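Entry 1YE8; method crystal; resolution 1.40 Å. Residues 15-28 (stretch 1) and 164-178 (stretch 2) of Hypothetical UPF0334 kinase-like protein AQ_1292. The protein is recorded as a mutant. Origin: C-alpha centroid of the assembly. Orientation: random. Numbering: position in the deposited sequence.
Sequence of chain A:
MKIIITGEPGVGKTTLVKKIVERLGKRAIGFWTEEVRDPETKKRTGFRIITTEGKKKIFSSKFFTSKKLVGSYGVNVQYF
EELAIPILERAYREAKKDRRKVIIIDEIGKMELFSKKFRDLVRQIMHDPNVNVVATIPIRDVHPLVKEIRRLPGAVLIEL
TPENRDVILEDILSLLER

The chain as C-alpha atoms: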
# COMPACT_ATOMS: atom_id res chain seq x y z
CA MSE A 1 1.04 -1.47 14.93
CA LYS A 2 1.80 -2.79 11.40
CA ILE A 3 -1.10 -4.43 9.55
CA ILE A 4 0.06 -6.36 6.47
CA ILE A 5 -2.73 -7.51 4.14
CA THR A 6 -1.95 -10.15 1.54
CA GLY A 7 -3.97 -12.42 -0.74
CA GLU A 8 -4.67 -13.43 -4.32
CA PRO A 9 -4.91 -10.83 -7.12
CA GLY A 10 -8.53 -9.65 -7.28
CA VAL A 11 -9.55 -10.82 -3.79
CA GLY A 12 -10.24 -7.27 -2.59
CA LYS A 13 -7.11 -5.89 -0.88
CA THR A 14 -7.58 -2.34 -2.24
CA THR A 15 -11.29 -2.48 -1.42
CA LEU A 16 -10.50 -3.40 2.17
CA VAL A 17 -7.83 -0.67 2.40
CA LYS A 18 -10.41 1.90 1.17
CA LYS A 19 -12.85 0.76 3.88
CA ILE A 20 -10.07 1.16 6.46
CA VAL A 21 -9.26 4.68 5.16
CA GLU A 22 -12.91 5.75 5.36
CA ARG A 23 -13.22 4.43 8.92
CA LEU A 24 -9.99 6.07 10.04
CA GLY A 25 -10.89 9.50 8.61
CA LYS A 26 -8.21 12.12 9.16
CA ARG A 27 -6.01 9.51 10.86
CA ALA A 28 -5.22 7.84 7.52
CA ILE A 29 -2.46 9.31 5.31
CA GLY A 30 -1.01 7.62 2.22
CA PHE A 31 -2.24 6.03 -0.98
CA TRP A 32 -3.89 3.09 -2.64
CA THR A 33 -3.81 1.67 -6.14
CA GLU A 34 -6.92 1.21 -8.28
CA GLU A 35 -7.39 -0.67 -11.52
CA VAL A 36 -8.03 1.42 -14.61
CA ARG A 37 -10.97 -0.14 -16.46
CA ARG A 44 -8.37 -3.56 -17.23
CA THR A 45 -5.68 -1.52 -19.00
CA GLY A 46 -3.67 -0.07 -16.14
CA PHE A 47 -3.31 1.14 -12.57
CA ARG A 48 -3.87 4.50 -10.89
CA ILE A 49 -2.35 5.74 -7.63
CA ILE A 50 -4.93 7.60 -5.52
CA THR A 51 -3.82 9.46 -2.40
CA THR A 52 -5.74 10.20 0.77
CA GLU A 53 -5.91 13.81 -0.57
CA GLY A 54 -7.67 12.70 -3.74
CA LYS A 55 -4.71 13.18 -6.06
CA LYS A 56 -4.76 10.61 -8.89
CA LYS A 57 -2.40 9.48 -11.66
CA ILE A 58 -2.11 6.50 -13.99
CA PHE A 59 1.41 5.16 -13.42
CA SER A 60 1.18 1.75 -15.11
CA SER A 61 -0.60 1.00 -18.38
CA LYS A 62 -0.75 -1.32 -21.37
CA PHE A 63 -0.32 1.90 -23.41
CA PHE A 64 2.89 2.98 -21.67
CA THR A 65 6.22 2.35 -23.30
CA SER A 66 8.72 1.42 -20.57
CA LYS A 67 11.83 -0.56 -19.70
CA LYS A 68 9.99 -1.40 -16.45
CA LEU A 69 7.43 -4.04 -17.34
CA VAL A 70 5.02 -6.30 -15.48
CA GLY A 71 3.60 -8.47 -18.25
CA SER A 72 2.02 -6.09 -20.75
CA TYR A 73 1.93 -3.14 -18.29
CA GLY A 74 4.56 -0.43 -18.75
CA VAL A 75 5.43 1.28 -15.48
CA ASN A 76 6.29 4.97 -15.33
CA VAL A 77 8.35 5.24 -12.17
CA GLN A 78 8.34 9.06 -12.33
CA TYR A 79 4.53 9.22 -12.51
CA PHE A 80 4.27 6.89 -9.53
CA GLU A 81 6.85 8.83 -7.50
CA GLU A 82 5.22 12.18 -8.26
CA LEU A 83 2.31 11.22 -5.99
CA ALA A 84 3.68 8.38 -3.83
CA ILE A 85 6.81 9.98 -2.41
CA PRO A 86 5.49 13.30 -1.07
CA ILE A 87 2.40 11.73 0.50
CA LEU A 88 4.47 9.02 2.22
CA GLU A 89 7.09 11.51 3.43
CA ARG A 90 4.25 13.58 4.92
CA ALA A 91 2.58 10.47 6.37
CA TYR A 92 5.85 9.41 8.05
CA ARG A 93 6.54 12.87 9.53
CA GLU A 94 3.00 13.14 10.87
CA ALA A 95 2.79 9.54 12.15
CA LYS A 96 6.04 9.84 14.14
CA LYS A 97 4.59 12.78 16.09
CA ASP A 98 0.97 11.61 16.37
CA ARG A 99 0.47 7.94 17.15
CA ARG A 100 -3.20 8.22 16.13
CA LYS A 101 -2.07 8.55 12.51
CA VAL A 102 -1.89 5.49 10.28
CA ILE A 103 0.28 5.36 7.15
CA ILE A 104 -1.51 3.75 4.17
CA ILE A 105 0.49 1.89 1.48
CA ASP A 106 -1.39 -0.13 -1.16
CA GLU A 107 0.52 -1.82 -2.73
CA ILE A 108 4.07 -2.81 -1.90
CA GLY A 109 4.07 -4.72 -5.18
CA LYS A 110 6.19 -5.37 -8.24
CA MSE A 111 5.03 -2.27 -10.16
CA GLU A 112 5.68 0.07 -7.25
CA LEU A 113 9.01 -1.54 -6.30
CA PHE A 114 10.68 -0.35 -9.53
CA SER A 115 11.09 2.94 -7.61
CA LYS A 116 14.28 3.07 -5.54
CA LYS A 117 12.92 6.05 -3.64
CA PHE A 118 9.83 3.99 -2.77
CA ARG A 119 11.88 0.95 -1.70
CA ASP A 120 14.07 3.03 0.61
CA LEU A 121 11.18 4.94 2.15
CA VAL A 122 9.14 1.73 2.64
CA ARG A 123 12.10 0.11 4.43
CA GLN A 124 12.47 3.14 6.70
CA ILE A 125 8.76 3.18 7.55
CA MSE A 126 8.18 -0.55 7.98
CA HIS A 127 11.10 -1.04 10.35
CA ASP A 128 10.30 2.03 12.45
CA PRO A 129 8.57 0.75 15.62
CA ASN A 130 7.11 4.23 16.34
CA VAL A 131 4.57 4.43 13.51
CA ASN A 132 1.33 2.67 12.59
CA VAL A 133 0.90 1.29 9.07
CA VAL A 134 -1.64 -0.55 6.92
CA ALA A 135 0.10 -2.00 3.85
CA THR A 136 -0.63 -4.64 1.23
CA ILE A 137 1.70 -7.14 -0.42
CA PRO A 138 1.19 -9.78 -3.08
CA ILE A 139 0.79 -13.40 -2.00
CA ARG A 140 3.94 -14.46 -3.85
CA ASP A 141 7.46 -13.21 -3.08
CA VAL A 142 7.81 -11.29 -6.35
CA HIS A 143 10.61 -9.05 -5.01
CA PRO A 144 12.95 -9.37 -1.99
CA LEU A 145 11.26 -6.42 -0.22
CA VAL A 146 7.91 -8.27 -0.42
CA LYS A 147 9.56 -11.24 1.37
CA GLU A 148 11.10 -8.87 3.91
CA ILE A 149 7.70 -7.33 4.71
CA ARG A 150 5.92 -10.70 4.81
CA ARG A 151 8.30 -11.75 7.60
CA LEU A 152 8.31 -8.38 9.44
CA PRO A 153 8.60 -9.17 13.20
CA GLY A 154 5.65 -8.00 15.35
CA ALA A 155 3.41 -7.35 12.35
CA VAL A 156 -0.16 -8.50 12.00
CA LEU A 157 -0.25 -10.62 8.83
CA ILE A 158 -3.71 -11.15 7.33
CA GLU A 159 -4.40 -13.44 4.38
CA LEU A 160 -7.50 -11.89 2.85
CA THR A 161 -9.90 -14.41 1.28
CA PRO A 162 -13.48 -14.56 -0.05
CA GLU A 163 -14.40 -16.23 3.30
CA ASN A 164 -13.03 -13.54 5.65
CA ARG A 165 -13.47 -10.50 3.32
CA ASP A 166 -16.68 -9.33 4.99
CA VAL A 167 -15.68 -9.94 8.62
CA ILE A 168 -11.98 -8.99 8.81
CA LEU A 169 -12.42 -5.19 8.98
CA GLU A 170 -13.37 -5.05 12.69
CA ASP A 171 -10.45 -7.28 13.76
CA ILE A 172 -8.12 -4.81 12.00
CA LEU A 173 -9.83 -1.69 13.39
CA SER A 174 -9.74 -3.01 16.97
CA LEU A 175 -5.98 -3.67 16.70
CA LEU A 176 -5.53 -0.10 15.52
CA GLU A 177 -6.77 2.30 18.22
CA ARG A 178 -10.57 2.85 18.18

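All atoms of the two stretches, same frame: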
# COMPACT_ATOMS: atom_id res chain seq x y z
N THR A 15 -9.96 -2.73 -1.94
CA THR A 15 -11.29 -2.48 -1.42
C THR A 15 -11.28 -2.43 0.10
O THR A 15 -11.88 -1.54 0.70
CB THR A 15 -12.25 -3.57 -1.91
OG1 THR A 15 -12.51 -3.35 -3.30
CG2 THR A 15 -13.63 -3.47 -1.24
N LEU A 16 -10.61 -3.39 0.72
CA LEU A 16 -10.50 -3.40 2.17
C LEU A 16 -9.72 -2.17 2.66
O LEU A 16 -10.14 -1.51 3.63
CB LEU A 16 -9.83 -4.69 2.64
CG LEU A 16 -9.51 -4.80 4.12
CD1 LEU A 16 -10.76 -4.65 5.01
CD2 LEU A 16 -8.84 -6.13 4.39
N VAL A 17 -8.58 -1.86 2.02
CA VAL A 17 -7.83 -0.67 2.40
C VAL A 17 -8.70 0.60 2.34
O VAL A 17 -8.65 1.42 3.25
CB VAL A 17 -6.53 -0.53 1.57
CG1 VAL A 17 -5.89 0.85 1.78
CG2 VAL A 17 -5.54 -1.62 1.97
N LYS A 18 -9.52 0.74 1.29
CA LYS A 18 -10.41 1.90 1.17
C LYS A 18 -11.42 1.97 2.33
O LYS A 18 -11.69 3.05 2.86
CB LYS A 18 -11.08 1.91 -0.19
CG LYS A 18 -10.12 2.28 -1.31
CD LYS A 18 -10.72 2.09 -2.69
CE LYS A 18 -11.84 3.07 -2.97
NZ LYS A 18 -12.36 2.87 -4.34
N LYS A 19 -11.94 0.82 2.73
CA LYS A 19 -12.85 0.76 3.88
C LYS A 19 -12.13 1.21 5.15
O LYS A 19 -12.70 1.92 5.98
CB LYS A 19 -13.39 -0.65 4.10
CG LYS A 19 -14.40 -1.15 3.09
CD LYS A 19 -14.68 -2.64 3.36
CE LYS A 19 -15.72 -3.21 2.43
NZ LYS A 19 -15.93 -4.65 2.77
N ILE A 20 -10.88 0.78 5.31
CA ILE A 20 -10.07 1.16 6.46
C ILE A 20 -9.84 2.68 6.47
O ILE A 20 -9.99 3.33 7.52
CB ILE A 20 -8.73 0.37 6.50
CG1 ILE A 20 -8.98 -1.12 6.79
CG2 ILE A 20 -7.79 0.93 7.54
CD1 ILE A 20 -7.78 -2.02 6.45
N VAL A 21 -9.48 3.23 5.30
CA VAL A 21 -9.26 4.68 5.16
C VAL A 21 -10.52 5.46 5.55
O VAL A 21 -10.44 6.45 6.31
CB VAL A 21 -8.80 5.03 3.74
CG1 VAL A 21 -8.87 6.54 3.47
CG2 VAL A 21 -7.38 4.49 3.50
N GLU A 22 -11.68 5.02 5.06
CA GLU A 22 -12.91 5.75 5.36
C GLU A 22 -13.19 5.71 6.87
O GLU A 22 -13.55 6.73 7.48
CB GLU A 22 -14.09 5.19 4.58
CG GLU A 22 -15.38 5.97 4.82
CD GLU A 22 -16.53 5.54 3.95
OE1 GLU A 22 -17.19 4.52 4.27
OE2 GLU A 22 -16.80 6.24 2.95
N ARG A 23 -13.01 4.55 7.48
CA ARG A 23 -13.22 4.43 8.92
C ARG A 23 -12.26 5.27 9.75
O ARG A 23 -12.65 5.85 10.76
CB ARG A 23 -13.17 2.97 9.35
CG ARG A 23 -14.40 2.20 8.90
CD ARG A 23 -15.68 2.55 9.70
NE ARG A 23 -15.60 1.94 11.03
CZ ARG A 23 -15.94 0.69 11.29
NH1 ARG A 23 -16.38 -0.10 10.31
NH2 ARG A 23 -15.82 0.21 12.52
N LEU A 24 -11.00 5.32 9.32
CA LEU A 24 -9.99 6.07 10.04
C LEU A 24 -10.09 7.59 9.87
O LEU A 24 -9.56 8.34 10.70
CB LEU A 24 -8.59 5.59 9.64
CG LEU A 24 -8.14 4.21 10.13
CD1 LEU A 24 -6.82 3.89 9.47
CD2 LEU A 24 -8.02 4.14 11.65
N GLY A 25 -10.75 8.06 8.81
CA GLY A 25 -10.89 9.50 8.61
C GLY A 25 -9.56 10.20 8.49
O GLY A 25 -8.67 9.76 7.76
N LYS A 26 -9.39 11.27 9.24
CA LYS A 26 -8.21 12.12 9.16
C LYS A 26 -6.97 11.43 9.73
O LYS A 26 -5.85 11.92 9.59
CB LYS A 26 -8.46 13.46 9.87
CG LYS A 26 -9.49 14.36 9.17
CD LYS A 26 -9.72 15.62 9.98
CE LYS A 26 -10.50 16.67 9.20
NZ LYS A 26 -11.79 17.00 9.86
N ARG A 27 -7.16 10.27 10.35
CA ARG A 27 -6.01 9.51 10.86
C ARG A 27 -5.20 8.87 9.73
O ARG A 27 -4.02 8.60 9.91
CB ARG A 27 -6.47 8.40 11.80
CG ARG A 27 -7.04 8.90 13.12
CD ARG A 27 -7.73 7.79 13.91
NE ARG A 27 -6.74 6.82 14.39
CZ ARG A 27 -7.05 5.69 15.00
NH1 ARG A 27 -8.32 5.38 15.21
NH2 ARG A 27 -6.09 4.87 15.41
N ALA A 28 -5.85 8.60 8.60
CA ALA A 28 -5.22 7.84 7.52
C ALA A 28 -4.52 8.76 6.54
O ALA A 28 -5.14 9.70 6.03
CB ALA A 28 -6.26 7.01 6.80
N ASN A 164 -13.22 -14.46 4.53
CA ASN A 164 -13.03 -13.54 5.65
C ASN A 164 -13.16 -12.06 5.26
O ASN A 164 -13.16 -11.18 6.11
CB ASN A 164 -11.73 -13.83 6.42
CG ASN A 164 -10.47 -13.48 5.62
OD1 ASN A 164 -10.53 -12.84 4.57
ND2 ASN A 164 -9.32 -13.91 6.11
N ARG A 165 -13.25 -11.81 3.95
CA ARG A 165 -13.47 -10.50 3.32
C ARG A 165 -14.42 -9.57 4.09
O ARG A 165 -14.12 -8.39 4.32
CB ARG A 165 -14.07 -10.78 1.93
CG ARG A 165 -14.03 -9.67 0.94
CD ARG A 165 -13.71 -10.16 -0.44
NE ARG A 165 -14.79 -10.96 -1.02
CZ ARG A 165 -14.65 -11.65 -2.14
NH1 ARG A 165 -13.49 -11.64 -2.79
NH2 ARG A 165 -15.67 -12.36 -2.62
N ASP A 166 -15.58 -10.12 4.47
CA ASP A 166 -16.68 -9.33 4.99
C ASP A 166 -16.70 -9.25 6.51
O ASP A 166 -17.54 -8.56 7.08
CB ASP A 166 -18.01 -9.87 4.46
CG ASP A 166 -18.11 -9.81 2.94
OD1 ASP A 166 -17.79 -8.74 2.36
OD2 ASP A 166 -18.50 -10.77 2.24
N VAL A 167 -15.75 -9.92 7.16
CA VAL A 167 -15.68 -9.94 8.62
C VAL A 167 -14.36 -9.35 9.16
O VAL A 167 -14.29 -8.87 10.30
CB VAL A 167 -15.96 -11.37 9.21
CG1 VAL A 167 -15.12 -12.43 8.52
CG2 VAL A 167 -15.74 -11.42 10.72
N ILE A 168 -13.32 -9.34 8.33
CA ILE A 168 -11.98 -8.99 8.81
C ILE A 168 -11.77 -7.52 9.23
O ILE A 168 -10.91 -7.23 10.05
CB ILE A 168 -10.92 -9.44 7.77
CG1 ILE A 168 -9.52 -9.50 8.40
CG2 ILE A 168 -10.95 -8.55 6.53
CD1 ILE A 168 -9.24 -10.75 9.23
N LEU A 169 -12.57 -6.61 8.68
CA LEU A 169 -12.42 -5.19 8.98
C LEU A 169 -12.37 -4.84 10.48
O LEU A 169 -11.50 -4.10 10.90
CB LEU A 169 -13.46 -4.34 8.24
CG LEU A 169 -13.44 -2.82 8.44
CD1 LEU A 169 -12.10 -2.24 7.95
CD2 LEU A 169 -14.59 -2.18 7.70
N GLU A 170 -13.30 -5.38 11.27
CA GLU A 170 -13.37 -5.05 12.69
C GLU A 170 -12.18 -5.57 13.52
O GLU A 170 -11.73 -4.90 14.47
CB GLU A 170 -14.70 -5.51 13.31
CG GLU A 170 -15.94 -4.75 12.81
CD GLU A 170 -15.85 -3.23 12.95
OE1 GLU A 170 -15.12 -2.70 13.82
OE2 GLU A 170 -16.56 -2.56 12.18
N ASP A 171 -11.67 -6.74 13.15
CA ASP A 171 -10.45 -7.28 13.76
C ASP A 171 -9.31 -6.27 13.59
O ASP A 171 -8.61 -5.92 14.56
CB ASP A 171 -10.09 -8.64 13.13
CG ASP A 171 -11.20 -9.67 13.27
OD1 ASP A 171 -12.03 -9.55 14.20
OD2 ASP A 171 -11.34 -10.64 12.48
N ILE A 172 -9.15 -5.79 12.35
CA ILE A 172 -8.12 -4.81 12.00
C ILE A 172 -8.33 -3.50 12.78
O ILE A 172 -7.39 -3.00 13.42
CB ILE A 172 -8.10 -4.56 10.46
CG1 ILE A 172 -7.63 -5.83 9.73
CG2 ILE A 172 -7.21 -3.35 10.11
CD1 ILE A 172 -7.77 -5.75 8.20
N LEU A 173 -9.55 -2.98 12.74
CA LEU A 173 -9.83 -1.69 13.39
C LEU A 173 -9.68 -1.71 14.91
O LEU A 173 -9.23 -0.72 15.49
CB LEU A 173 -11.20 -1.13 12.96
CG LEU A 173 -11.29 -0.73 11.48
CD1 LEU A 173 -12.71 -0.30 11.17
CD2 LEU A 173 -10.31 0.39 11.10
N SER A 174 -9.99 -2.84 15.54
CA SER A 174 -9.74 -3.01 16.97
C SER A 174 -8.24 -2.96 17.31
O SER A 174 -7.84 -2.31 18.28
CB SER A 174 -10.34 -4.31 17.49
OG SER A 174 -10.04 -4.48 18.86
N LEU A 175 -7.43 -3.64 16.50
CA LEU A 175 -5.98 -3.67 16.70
C LEU A 175 -5.37 -2.28 16.56
O LEU A 175 -4.47 -1.91 17.32
CB LEU A 175 -5.30 -4.65 15.74
CG LEU A 175 -5.45 -6.12 16.16
CD1 LEU A 175 -5.23 -7.06 14.98
CD2 LEU A 175 -4.49 -6.43 17.31
N LEU A 176 -5.86 -1.51 15.60
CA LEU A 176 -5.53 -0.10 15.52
C LEU A 176 -6.34 0.55 16.66
O LEU A 176 -7.27 -0.05 17.17
CB LEU A 176 -5.89 0.45 14.12
CG LEU A 176 -5.16 -0.19 12.92
CD1 LEU A 176 -5.84 0.15 11.60
CD2 LEU A 176 -3.67 0.17 12.86
N GLU A 177 -5.98 1.74 17.11
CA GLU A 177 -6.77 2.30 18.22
C GLU A 177 -8.18 2.65 17.72
O GLU A 177 -8.34 3.04 16.58
CB GLU A 177 -6.10 3.52 18.84
CG GLU A 177 -6.32 3.65 20.34
CD GLU A 177 -5.48 4.74 21.00
OE1 GLU A 177 -4.77 5.48 20.27
OE2 GLU A 177 -5.52 4.86 22.24
N ARG A 178 -9.20 2.47 18.57
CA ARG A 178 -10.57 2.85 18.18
C ARG A 178 -10.66 4.33 17.83
O ARG A 178 -10.30 5.19 18.63
CB ARG A 178 -11.59 2.52 19.29
CG ARG A 178 -12.16 1.11 19.26
CD ARG A 178 -12.72 0.64 17.93
NE ARG A 178 -12.97 -0.79 17.98
CZ ARG A 178 -13.39 -1.54 16.96
NH1 ARG A 178 -13.66 -0.99 15.78
NH2 ARG A 178 -13.58 -2.84 17.13
O HOH W 1 -13.52 -6.07 2.68
O HOH W 2 -14.08 1.49 14.58

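Helix-helix contacts often set an apolar seam beneath charged side chains that satisfy one another at its border, and the contact between residues 15-28 and 164-178 of this kinase-like protein is a compact example. R23 forms a salt bridge with E170: NH2 and NH1 of R23 both donate to OE2 of E170, at 2.9 and 3.1 Å, so one carboxylate oxygen lies at the guanidinium edge. The other oxygen is also used, since NH1 of R178 donates to OE1 of E170 at 3.0 Å. The carboxylate thus offsets two like charges, R23 NH2 and R178 NH1, that approach to 4.1 Å and also share a water as acceptor.

R27 reads backbone instead. NH1 of R27 donates to E177 O at 2.7 Å, beyond the end of the second helix; R27 NH2 adds a weak bond to E177 O at 3.1 Å. At the other end, a water bridges K19 NZ and R165 O.

Beneath lies the packing. L169 fits as a knob among L16, K19, I20 and R23, its CD1 lying 3.5 Å from I20 CG1. L173 CD1 covers one face of the R23 guanidinium, 3.4 Å from R23 CZ, leaving the edge free for E170. L16 reaches I168 and I172, while L24 meets L176 more loosely, CD1 of L24 to CD1 of L176 being 4.4 Å.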